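Cystathionine gamma-synthase (Xanthomonas oryzae pv. oryzae, PDB 6LD8) probably makes or cleaves cystathionine, as a pyridoxal 5'-phosphate-dependent enzyme of the trans-sulfuration enzyme family. Local coordinates at residues S343-P348 with G369-S374; L334-G339 with A349-A354; S60-R65 with G244-A249; H205-Y210 with G219-A224. The protein carries 1 engineered substitution. All coordinates share one frame; numbering follows the deposited sequence.

From the N terminus, interaction 3 opens at 60-65 and closes a loop of 178 residues at 244-249, joining the starts of helices 63-76 and 246-256. Interaction 4, closing a loop of 8 residues, is nested inside it and pairs two neighbouring strands of the seven-stranded sheet beside the cofactor phosphate. Interaction 2 joins the loops before and after strand 344-346 and closes 9 residues; interaction 1 pairs two strands of the five-stranded sheet and closes 20. These two cross, since 334-339, 343-348, 349-354 and 369-374 alternate between them, and they touch, with centres about 7 Å apart. Interactions 1, 2 and 4 all meet the bound 0JO, so both sheets converge on one active site.

Interaction 1. Residues S343-P348 with G369-S374; sequences SLIAHP and GLLRLS. With 0JO (2-{[(E)-{3-hydroxy-2-methyl-5-[(phosphonooxy)methyl]pyridin-4-yl}methylidene]amino}prop-2-enoic acid), chain E.
The Leu370 carbonyl meets the ring of Pro348, with Leu370 O 3.1 Å from Pro348 CD, packing beside the end of an antiparallel ladder between strands 344-346 and 370-374, two neighbouring strands of the five-stranded sheet. The CD2 branch of Leu371 comes near the other strand, where it touches His347 CB at 4.1 Å. The imidazole of His347 is itself fixed by Asp368 and Ser350 and meets Phe49 of a neighbouring subunit edge-to-face. Arg372 and Ala346 form a hydrogen-bonded pair, N to O 2.9 Å each way. From this pair the arginine leaves the sheet with CG anti to the backbone N (chi1 -170°) and a bend at chi3, passing the Ala346 methyl, whose CB lies 3.9 Å from Arg372 NH2. Leu373 is paired with Ile345 without mutual backbone bonds; the two side chains run side by side, Leu373 CD2 3.8 Å from Ile345 CG1, on the face where Phe325 of helix 318-326 also packs against Ile345. Ser374 closes the ladder with Leu344 as a second hydrogen-bonded pair, and its OG turns to Gly339 N. The ladder thus places Arg372 at the carboxylate of 0JO, the cofactor-bound aminoacrylate. Arg372 NH1 reaches OXT of 0JO at 2.9 Å and Arg372 NH2 reaches O of 0JO at 3.1 Å, both nearly straight (172°) and with the oxygens at the guanidinium edge. Such a two-pronged grip fixes the rotation of the carboxylate and probably offsets its negative charge.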
# COMPACT_ATOMS: atom_id res chain seq x y z
N SER A 343 12.39 14.38 14.78
CA SER A 343 12.17 15.43 15.81
C SER A 343 11.30 16.56 15.26
O SER A 343 11.51 17.01 14.10
CB SER A 343 13.49 15.94 16.35
OG SER A 343 14.18 14.88 17.05
N LEU A 344 10.38 17.02 16.10
CA LEU A 344 9.36 18.05 15.77
C LEU A 344 9.41 19.11 16.84
O LEU A 344 9.72 18.78 18.00
CB LEU A 344 7.97 17.41 15.77
CG LEU A 344 7.78 16.28 14.78
CD1 LEU A 344 6.38 15.67 14.88
CD2 LEU A 344 8.04 16.77 13.39
N ILE A 345 9.07 20.33 16.45
CA ILE A 345 8.83 21.46 17.37
C ILE A 345 7.45 22.04 17.04
O ILE A 345 7.08 22.13 15.86
CB ILE A 345 9.99 22.46 17.26
CG1 ILE A 345 9.89 23.52 18.34
CG2 ILE A 345 10.08 23.09 15.88
CD1 ILE A 345 11.09 24.42 18.41
N ALA A 346 6.67 22.37 18.06
CA ALA A 346 5.37 23.05 17.93
C ALA A 346 5.30 24.27 18.88
O ALA A 346 6.03 24.30 19.90
CB ALA A 346 4.26 22.06 18.15
N HIS A 347 4.51 25.28 18.49
CA HIS A 347 4.04 26.43 19.31
C HIS A 347 2.53 26.26 19.56
O HIS A 347 1.71 26.59 18.68
CB HIS A 347 4.40 27.73 18.59
CG HIS A 347 3.83 28.97 19.22
ND1 HIS A 347 2.59 29.48 18.85
CD2 HIS A 347 4.36 29.83 20.12
CE1 HIS A 347 2.35 30.56 19.56
NE2 HIS A 347 3.43 30.79 20.34
N PRO A 348 2.13 25.63 20.70
CA PRO A 348 0.75 25.15 20.91
C PRO A 348 -0.39 26.18 20.84
O PRO A 348 -1.51 25.84 20.33
CB PRO A 348 0.78 24.61 22.34
CG PRO A 348 2.22 24.19 22.52
CD PRO A 348 3.03 25.25 21.80
N GLY A 369 4.32 32.03 24.84
CA GLY A 369 5.78 31.82 24.58
C GLY A 369 6.23 30.35 24.70
O GLY A 369 7.45 30.07 24.77
N LEU A 370 5.28 29.42 24.80
CA LEU A 370 5.60 27.99 25.05
C LEU A 370 5.94 27.29 23.72
O LEU A 370 5.13 27.38 22.75
CB LEU A 370 4.43 27.30 25.76
CG LEU A 370 4.75 25.91 26.29
CD1 LEU A 370 5.67 25.98 27.49
CD2 LEU A 370 3.50 25.09 26.58
N LEU A 371 7.09 26.60 23.72
CA LEU A 371 7.58 25.68 22.66
C LEU A 371 7.57 24.24 23.20
O LEU A 371 7.99 24.04 24.35
CB LEU A 371 8.97 26.12 22.22
CG LEU A 371 8.99 27.44 21.45
CD1 LEU A 371 10.41 27.90 21.19
CD2 LEU A 371 8.22 27.33 20.13
N ARG A 372 7.04 23.31 22.40
CA ARG A 372 6.96 21.87 22.70
C ARG A 372 7.90 21.13 21.74
O ARG A 372 7.84 21.38 20.55
CB ARG A 372 5.51 21.39 22.52
CG ARG A 372 5.25 20.00 23.03
CD ARG A 372 3.89 19.50 22.61
NE ARG A 372 3.82 19.29 21.18
CZ ARG A 372 2.73 18.86 20.56
NH1 ARG A 372 1.61 18.68 21.25
NH2 ARG A 372 2.74 18.60 19.25
N LEU A 373 8.76 20.27 22.27
CA LEU A 373 9.64 19.39 21.48
C LEU A 373 9.08 17.99 21.55
O LEU A 373 8.76 17.52 22.65
CB LEU A 373 11.03 19.39 22.09
CG LEU A 373 11.68 20.75 22.20
CD1 LEU A 373 13.04 20.61 22.84
CD2 LEU A 373 11.79 21.39 20.85
N SER A 374 8.99 17.36 20.39
CA SER A 374 8.89 15.90 20.30
C SER A 374 10.27 15.44 19.88
O SER A 374 10.67 15.69 18.71
CB SER A 374 7.79 15.43 19.38
OG SER A 374 7.82 14.00 19.27
O 0JO E . 0.15 17.46 18.08
C 0JO E . -0.72 17.08 18.88
OXT 0JO E . -0.79 17.51 20.06
CA 0JO E . -1.78 16.21 18.40
CB 0JO E . -2.21 16.30 17.04
N 0JO E . -2.34 15.34 19.36
C4A 0JO E . -3.25 14.43 19.19
C4 0JO E . -3.82 13.72 20.34
C3 0JO E . -3.15 13.82 21.59
O3 0JO E . -2.02 14.54 21.74
C2 0JO E . -3.67 13.17 22.71
C2A 0JO E . -2.98 13.26 24.03
N1 0JO E . -4.82 12.47 22.62
C6 0JO E . -5.47 12.40 21.44
C5 0JO E . -5.01 12.98 20.29
C5A 0JO E . -5.85 12.85 19.04
OP4 0JO E . -5.42 11.80 18.13
P 0JO E . -5.52 11.94 16.51
OP3 0JO E . -4.89 10.61 16.08
OP1 0JO E . -7.05 11.94 16.22
OP2 0JO E . -4.79 13.16 16.09

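Interaction 2. Residues L334-G339 with A349-A354; sequences LAESLG and ASMTHA. With 0JO (2-{[(E)-{3-hydroxy-2-methyl-5-[(phosphonooxy)methyl]pyridin-4-yl}methylidene]amino}prop-2-enoic acid), chain E; CYS (cysteine), chain F.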
# COMPACT_ATOMS: atom_id res chain seq x y z
N LEU A 334 9.07 22.22 12.20
CA LEU A 334 7.92 22.92 12.79
C LEU A 334 6.64 22.35 12.18
O LEU A 334 6.37 22.55 10.99
CB LEU A 334 8.07 24.41 12.51
CG LEU A 334 6.95 25.29 13.02
CD1 LEU A 334 6.81 25.16 14.51
CD2 LEU A 334 7.22 26.75 12.60
N ALA A 335 5.91 21.60 12.99
CA ALA A 335 4.74 20.83 12.58
C ALA A 335 4.01 20.34 13.81
O ALA A 335 4.62 20.24 14.92
CB ALA A 335 5.16 19.65 11.74
N GLU A 336 2.79 19.93 13.57
CA GLU A 336 1.92 19.31 14.58
C GLU A 336 2.32 17.85 14.70
O GLU A 336 3.17 17.39 13.88
CB GLU A 336 0.47 19.60 14.19
CG GLU A 336 0.03 21.01 14.59
CD GLU A 336 -1.17 21.60 13.87
OE1 GLU A 336 -1.52 22.76 14.17
OE2 GLU A 336 -1.74 20.91 13.00
N SER A 337 1.69 17.16 15.64
CA SER A 337 1.89 15.73 15.98
C SER A 337 3.18 15.55 16.81
O SER A 337 3.85 16.55 17.21
CB SER A 337 1.88 14.91 14.72
OG SER A 337 1.54 13.55 14.98
N LEU A 338 3.56 14.31 17.05
CA LEU A 338 4.60 13.94 18.03
C LEU A 338 4.74 12.44 17.97
O LEU A 338 3.84 11.77 17.40
CB LEU A 338 4.21 14.36 19.46
CG LEU A 338 2.89 13.75 19.95
CD1 LEU A 338 3.12 12.68 21.00
CD2 LEU A 338 1.95 14.83 20.47
N GLY A 339 5.82 11.93 18.56
CA GLY A 339 6.01 10.48 18.69
C GLY A 339 6.62 9.87 17.47
O GLY A 339 6.66 8.62 17.41
N ALA A 349 -0.08 27.39 21.33
CA ALA A 349 -0.94 28.59 21.29
C ALA A 349 -1.56 28.70 19.90
O ALA A 349 -2.83 28.77 19.82
CB ALA A 349 -0.10 29.83 21.63
N SER A 350 -0.68 28.72 18.88
CA SER A 350 -0.98 28.98 17.45
C SER A 350 -1.14 27.67 16.63
O SER A 350 -1.45 27.80 15.44
CB SER A 350 0.05 29.88 16.88
OG SER A 350 1.11 29.14 16.35
N MET A 351 -1.01 26.47 17.22
CA MET A 351 -1.01 25.20 16.42
C MET A 351 -1.88 24.15 17.15
O MET A 351 -3.10 24.12 16.94
CB MET A 351 0.43 24.68 16.15
CG MET A 351 1.39 25.73 15.49
SD MET A 351 3.19 25.37 15.37
CE MET A 351 3.10 23.78 14.57
N THR A 352 -1.31 23.34 18.03
CA THR A 352 -1.98 22.14 18.61
C THR A 352 -3.15 22.54 19.53
O THR A 352 -4.03 21.66 19.80
CB THR A 352 -0.96 21.33 19.40
OG1 THR A 352 -0.32 22.31 20.22
CG2 THR A 352 -0.01 20.57 18.49
N HIS A 353 -3.12 23.76 20.09
CA HIS A 353 -4.07 24.17 21.13
C HIS A 353 -4.82 25.40 20.60
O HIS A 353 -5.54 26.01 21.41
CB HIS A 353 -3.33 24.29 22.49
CG HIS A 353 -2.92 22.96 23.03
ND1 HIS A 353 -3.57 22.34 24.09
CD2 HIS A 353 -1.95 22.09 22.64
CE1 HIS A 353 -3.04 21.16 24.33
NE2 HIS A 353 -2.04 20.96 23.44
N ALA A 354 -4.72 25.71 19.29
CA ALA A 354 -5.42 26.87 18.67
C ALA A 354 -6.96 26.68 18.70
O ALA A 354 -7.66 27.70 18.66
CB ALA A 354 -4.95 27.13 17.26
O 0JO E . 0.15 17.46 18.08
C 0JO E . -0.72 17.08 18.88
OXT 0JO E . -0.79 17.51 20.06
CA 0JO E . -1.78 16.21 18.40
CB 0JO E . -2.21 16.30 17.04
N 0JO E . -2.34 15.34 19.36
C4A 0JO E . -3.25 14.43 19.19
C4 0JO E . -3.82 13.72 20.34
C3 0JO E . -3.15 13.82 21.59
O3 0JO E . -2.02 14.54 21.74
C2 0JO E . -3.67 13.17 22.71
C2A 0JO E . -2.98 13.26 24.03
N1 0JO E . -4.82 12.47 22.62
C6 0JO E . -5.47 12.40 21.44
C5 0JO E . -5.01 12.98 20.29
C5A 0JO E . -5.85 12.85 19.04
OP4 0JO E . -5.42 11.80 18.13
P 0JO E . -5.52 11.94 16.51
OP3 0JO E . -4.89 10.61 16.08
OP1 0JO E . -7.05 11.94 16.22
OP2 0JO E . -4.79 13.16 16.09
N CYS F . -5.08 21.21 13.46
CA CYS F . -5.35 19.82 13.95
C CYS F . -6.72 19.81 14.63
O CYS F . -7.15 18.87 15.27
CB CYS F . -4.20 19.26 14.80
SG CYS F . -4.06 19.84 16.52
OXT CYS F . -7.48 20.76 14.53
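Carboxylate oxygen O of 0JO sits between the two loops: Ser337 N donates to it at 2.9 Å along a bent path (136°), and the methyl of Thr352 presses in from the other loop, Thr352 CG2 to 0JO O 3.1 Å. Arg372 supplies a further donor to the same atom. Leu338 CD2 packs 3.8 Å from the carboxylate carbon C of 0JO. Glu336 stretches its extended chain past Thr352, the two side chains running in opposite directions, with Glu336 CG 3.9 Å from Thr352 CG2. It also crosses Met351 obliquely, Glu336 OE1 lying 3.4 Å from Met351 CB. Its other oxygen, OE2, takes a weak hydrogen bond from the amino group of the bound cysteine, near Asp56 of a neighbouring subunit, which binds the same cysteine. Met351 bends at chi3 (53°), folding its end back against the first loop: Met351 SD lies 3.7 Å from Leu334 CD1, and Met351 CE rests 3.6 Å from Ala335 C. Phe46 of the neighbouring subunit packs on Met351, which also starts a type I turn that runs to Ala354. Backbone N-H, threonine methyl and arginine thus line the substrate-carboxylate pocket of a fold-type I pyridoxal phosphate enzyme, completed at the subunit interface.

Interaction 3. Residues S60-R65 with G244-A249; sequences SGNPTR and GSPFDA. With CYS (cysteine), chain L.
Arg65 reaches across to Gly244 and joins the first turns of two helices, 63-76 and 246-256, each opened by a side-chain N-cap and a proline. Among the polar contacts, Arg65 NH1 donates to Gly244 O at 2.8 Å (157°), with the acceptor near the guanidinium edge; the chain bends at chi3 (72°) to get there, while NH2 turns to the carbonyl of Thr58. The caps differ. Asn62 OD1 takes Arg65 N in its carbonyl plane, on a lone pair, and Thr64 N more weakly; Ser245 OG takes Asp248 N in an almost straight bond. The remaining direct contacts are van der Waals ones. The side chains of Asn62 and Pro246 cross at about a right angle, Asn62 ND2 3.4 Å from Pro246 CG, while the same nitrogen is held by Val39 and Thr58. The Ala249 methyl sits 3.8 Å from Arg65 CA, and Thr64 CG2 touches Pro246 O at 3.5 Å. Just before Ser60, Arg59 binds a cysteine at the subunit interface. One water spans the two helices, donating to Thr64 O at 3.0 Å and to Ala249 O at 2.8 Å.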
# COMPACT_ATOMS: atom_id res chain seq x y z
N SER A 60 -17.13 -4.30 10.78
CA SER A 60 -17.46 -4.99 12.05
C SER A 60 -16.20 -5.63 12.66
O SER A 60 -16.04 -5.59 13.90
CB SER A 60 -18.50 -6.08 11.82
OG SER A 60 -19.58 -5.57 11.03
N GLY A 61 -15.39 -6.23 11.80
CA GLY A 61 -14.27 -7.11 12.19
C GLY A 61 -13.37 -7.36 11.00
O GLY A 61 -13.91 -7.69 9.90
N ASN A 62 -12.05 -7.20 11.19
CA ASN A 62 -11.01 -7.49 10.16
C ASN A 62 -9.79 -8.09 10.85
O ASN A 62 -9.36 -7.59 11.88
CB ASN A 62 -10.74 -6.24 9.34
CG ASN A 62 -9.66 -6.46 8.33
OD1 ASN A 62 -8.51 -6.50 8.77
ND2 ASN A 62 -10.02 -6.60 7.03
N PRO A 63 -9.25 -9.20 10.33
CA PRO A 63 -8.15 -9.90 10.95
C PRO A 63 -6.85 -9.08 11.05
O PRO A 63 -6.20 -9.20 12.05
CB PRO A 63 -7.89 -11.15 10.09
CG PRO A 63 -8.70 -10.95 8.86
CD PRO A 63 -9.76 -9.92 9.16
N THR A 64 -6.54 -8.24 10.07
CA THR A 64 -5.33 -7.40 10.13
C THR A 64 -5.53 -6.36 11.24
O THR A 64 -4.64 -6.16 12.08
CB THR A 64 -5.08 -6.78 8.76
OG1 THR A 64 -4.97 -7.86 7.82
CG2 THR A 64 -3.86 -5.89 8.76
N ARG A 65 -6.71 -5.76 11.29
CA ARG A 65 -7.02 -4.76 12.32
C ARG A 65 -6.96 -5.45 13.72
O ARG A 65 -6.44 -4.86 14.68
CB ARG A 65 -8.35 -4.07 12.02
CG ARG A 65 -8.57 -2.80 12.83
CD ARG A 65 -9.64 -1.89 12.22
NE ARG A 65 -10.87 -2.57 12.48
CZ ARG A 65 -11.83 -2.83 11.60
NH1 ARG A 65 -11.84 -2.36 10.36
NH2 ARG A 65 -12.84 -3.57 12.04
N GLY A 244 -11.08 1.48 11.74
CA GLY A 244 -9.95 1.85 10.87
C GLY A 244 -9.77 0.92 9.68
O GLY A 244 -10.22 -0.24 9.65
N SER A 245 -9.01 1.44 8.76
CA SER A 245 -8.52 0.80 7.52
C SER A 245 -7.52 -0.31 7.85
O SER A 245 -6.57 -0.11 8.58
CB SER A 245 -7.94 1.88 6.69
OG SER A 245 -6.79 1.47 6.06
N PRO A 246 -7.75 -1.52 7.33
CA PRO A 246 -6.79 -2.61 7.40
C PRO A 246 -5.38 -2.22 6.96
O PRO A 246 -4.42 -2.69 7.58
CB PRO A 246 -7.41 -3.64 6.46
CG PRO A 246 -8.89 -3.41 6.64
CD PRO A 246 -8.97 -1.90 6.59
N PHE A 247 -5.23 -1.39 5.94
CA PHE A 247 -3.87 -1.00 5.50
C PHE A 247 -3.16 -0.20 6.61
O PHE A 247 -1.98 -0.42 6.87
CB PHE A 247 -3.92 -0.22 4.20
CG PHE A 247 -2.58 0.25 3.73
CD1 PHE A 247 -1.74 -0.61 3.04
CD2 PHE A 247 -2.13 1.50 4.06
CE1 PHE A 247 -0.48 -0.17 2.65
CE2 PHE A 247 -0.88 1.94 3.65
CZ PHE A 247 -0.06 1.10 2.94
N ASP A 248 -3.84 0.78 7.19
CA ASP A 248 -3.32 1.60 8.31
C ASP A 248 -2.95 0.70 9.50
O ASP A 248 -1.90 0.94 10.17
CB ASP A 248 -4.32 2.66 8.72
CG ASP A 248 -4.35 3.84 7.76
OD1 ASP A 248 -3.72 3.68 6.68
OD2 ASP A 248 -4.96 4.93 8.13
N ALA A 249 -3.71 -0.35 9.72
CA ALA A 249 -3.40 -1.24 10.85
C ALA A 249 -2.14 -2.06 10.53
O ALA A 249 -1.38 -2.37 11.44
CB ALA A 249 -4.57 -2.11 11.11
N CYS L . -22.59 -7.61 9.31
CA CYS L . -22.27 -6.19 8.97
C CYS L . -22.89 -5.27 10.03
O CYS L . -23.27 -5.71 11.12
CB CYS L . -22.66 -5.85 7.52
SG CYS L . -24.44 -5.78 7.13
OXT CYS L . -23.03 -4.05 9.90
O HOH W 1 -1.82 -5.14 11.92

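Interaction 4. Residues H205-Y210 with G219-A224; sequences HSTTKY and GGAVVA. With 0JO (2-{[(E)-{3-hydroxy-2-methyl-5-[(phosphonooxy)methyl]pyridin-4-yl}methylidene]amino}prop-2-enoic acid), chain E.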
# COMPACT_ATOMS: atom_id res chain seq x y z
N HIS A 205 -5.48 5.55 23.03
CA HIS A 205 -4.29 6.10 22.35
C HIS A 205 -4.68 6.73 21.03
O HIS A 205 -5.49 6.13 20.31
CB HIS A 205 -3.37 4.95 21.96
CG HIS A 205 -2.71 4.31 23.11
ND1 HIS A 205 -1.60 4.91 23.72
CD2 HIS A 205 -2.98 3.15 23.76
CE1 HIS A 205 -1.23 4.14 24.73
NE2 HIS A 205 -2.08 3.05 24.80
N SER A 206 -4.02 7.81 20.69
CA SER A 206 -3.69 8.11 19.28
C SER A 206 -2.52 7.23 18.82
O SER A 206 -1.41 7.54 19.23
CB SER A 206 -3.36 9.53 19.13
OG SER A 206 -2.93 9.77 17.83
N THR A 207 -2.76 6.19 18.01
CA THR A 207 -1.70 5.36 17.42
C THR A 207 -0.86 6.16 16.43
O THR A 207 0.19 5.72 16.05
CB THR A 207 -2.27 4.16 16.67
OG1 THR A 207 -3.11 4.64 15.62
CG2 THR A 207 -2.99 3.22 17.59
N THR A 208 -1.34 7.32 16.05
CA THR A 208 -0.65 8.26 15.17
C THR A 208 0.76 8.58 15.72
O THR A 208 1.64 9.05 14.92
CB THR A 208 -1.51 9.52 15.06
OG1 THR A 208 -2.86 9.15 14.78
CG2 THR A 208 -1.00 10.50 14.03
N LYS A 209 0.95 8.48 17.02
CA LYS A 209 2.15 9.05 17.69
C LYS A 209 3.19 7.94 17.81
O LYS A 209 3.65 7.46 16.77
CB LYS A 209 1.74 9.67 19.02
CG LYS A 209 0.67 10.74 18.94
CD LYS A 209 0.77 11.58 17.70
CE LYS A 209 -0.21 12.75 17.72
NZ LYS A 209 -1.18 12.59 18.82
N TYR A 210 3.55 7.53 19.05
CA TYR A 210 4.63 6.54 19.30
C TYR A 210 4.28 5.15 18.77
O TYR A 210 5.17 4.43 18.37
CB TYR A 210 4.95 6.49 20.78
CG TYR A 210 5.65 7.73 21.30
CD1 TYR A 210 6.99 7.93 21.09
CD2 TYR A 210 4.98 8.70 22.01
CE1 TYR A 210 7.66 9.06 21.53
CE2 TYR A 210 5.63 9.83 22.48
CZ TYR A 210 6.99 10.02 22.26
OH TYR A 210 7.64 11.16 22.74
N GLY A 219 -4.58 7.15 13.40
CA GLY A 219 -5.30 6.01 13.99
C GLY A 219 -5.51 6.18 15.50
O GLY A 219 -4.81 7.01 16.11
N GLY A 220 -6.41 5.37 16.08
CA GLY A 220 -6.69 5.35 17.51
C GLY A 220 -6.89 3.94 17.95
O GLY A 220 -7.04 3.08 17.10
N ALA A 221 -6.88 3.71 19.25
CA ALA A 221 -7.14 2.39 19.86
C ALA A 221 -7.82 2.65 21.21
O ALA A 221 -7.58 3.71 21.82
CB ALA A 221 -5.87 1.61 20.02
N VAL A 222 -8.66 1.74 21.63
CA VAL A 222 -9.24 1.73 22.98
C VAL A 222 -9.13 0.29 23.42
O VAL A 222 -9.49 -0.60 22.63
CB VAL A 222 -10.70 2.18 23.03
CG1 VAL A 222 -11.15 2.32 24.47
CG2 VAL A 222 -10.93 3.50 22.33
N VAL A 223 -8.57 0.09 24.61
CA VAL A 223 -8.49 -1.21 25.30
C VAL A 223 -9.31 -1.08 26.58
O VAL A 223 -9.06 -0.14 27.35
CB VAL A 223 -7.01 -1.54 25.54
CG1 VAL A 223 -6.80 -2.75 26.40
CG2 VAL A 223 -6.31 -1.69 24.21
N ALA A 224 -10.22 -2.02 26.80
CA ALA A 224 -11.01 -2.14 28.03
C ALA A 224 -10.42 -3.25 28.90
O ALA A 224 -10.01 -4.29 28.36
CB ALA A 224 -12.45 -2.43 27.71
O 0JO E . 0.15 17.46 18.08
C 0JO E . -0.72 17.08 18.88
OXT 0JO E . -0.79 17.51 20.06
CA 0JO E . -1.78 16.21 18.40
CB 0JO E . -2.21 16.30 17.04
N 0JO E . -2.34 15.34 19.36
C4A 0JO E . -3.25 14.43 19.19
C4 0JO E . -3.82 13.72 20.34
C3 0JO E . -3.15 13.82 21.59
O3 0JO E . -2.02 14.54 21.74
C2 0JO E . -3.67 13.17 22.71
C2A 0JO E . -2.98 13.26 24.03
N1 0JO E . -4.82 12.47 22.62
C6 0JO E . -5.47 12.40 21.44
C5 0JO E . -5.01 12.98 20.29
C5A 0JO E . -5.85 12.85 19.04
OP4 0JO E . -5.42 11.80 18.13
P 0JO E . -5.52 11.94 16.51
OP3 0JO E . -4.89 10.61 16.08
OP1 0JO E . -7.05 11.94 16.22
OP2 0JO E . -4.79 13.16 16.09
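Thr208 OG1 accepts a hydrogen bond from Gly219 N at 3.0 Å (163°) and donates its own to phosphate oxygen OP3 of 0JO, in the phosphate pocket of a fold-type I pyridoxal phosphate enzyme. Ser206 OG donates to the same OP3 at 2.8 Å, so two hydroxyls of one turn grip a single oxygen. Gly219 therefore acts in the second shell, its N-H fixing the direction of the threonine hydroxyl. The serine hydroxyl extends anti to its own backbone N (chi1 174°), which brings it up to the phosphate. Met88, together with Tyr57 and Arg59 of a neighbouring subunit, also bonds to 0JO. Lys209, predicted to be the lysine that carries the cofactor, follows in the same turn; it has two deposited conformers, so the closeness of its NZ to C4A of 0JO is doubtful in detail. The turn from Ser206 to Lys209 is type I, and Gly219 O accepts weak bonds from Thr207 N and Thr208 N at its start. Further out, the two segments lie on neighbouring antiparallel strands, 202-206 and 220-224, of the seven-stranded sheet. His205 and Ala221 form a hydrogen-bonded pair: His205 N to Ala221 O and Ala221 N to His205 O are both 3.0 Å. The imidazole of His205 is held by Glu76 of helix 63-76. Within the turn, Thr207 brings its methyl to the neighbouring strand, Thr207 CG2 lying 4.1 Å from Ala221 CB.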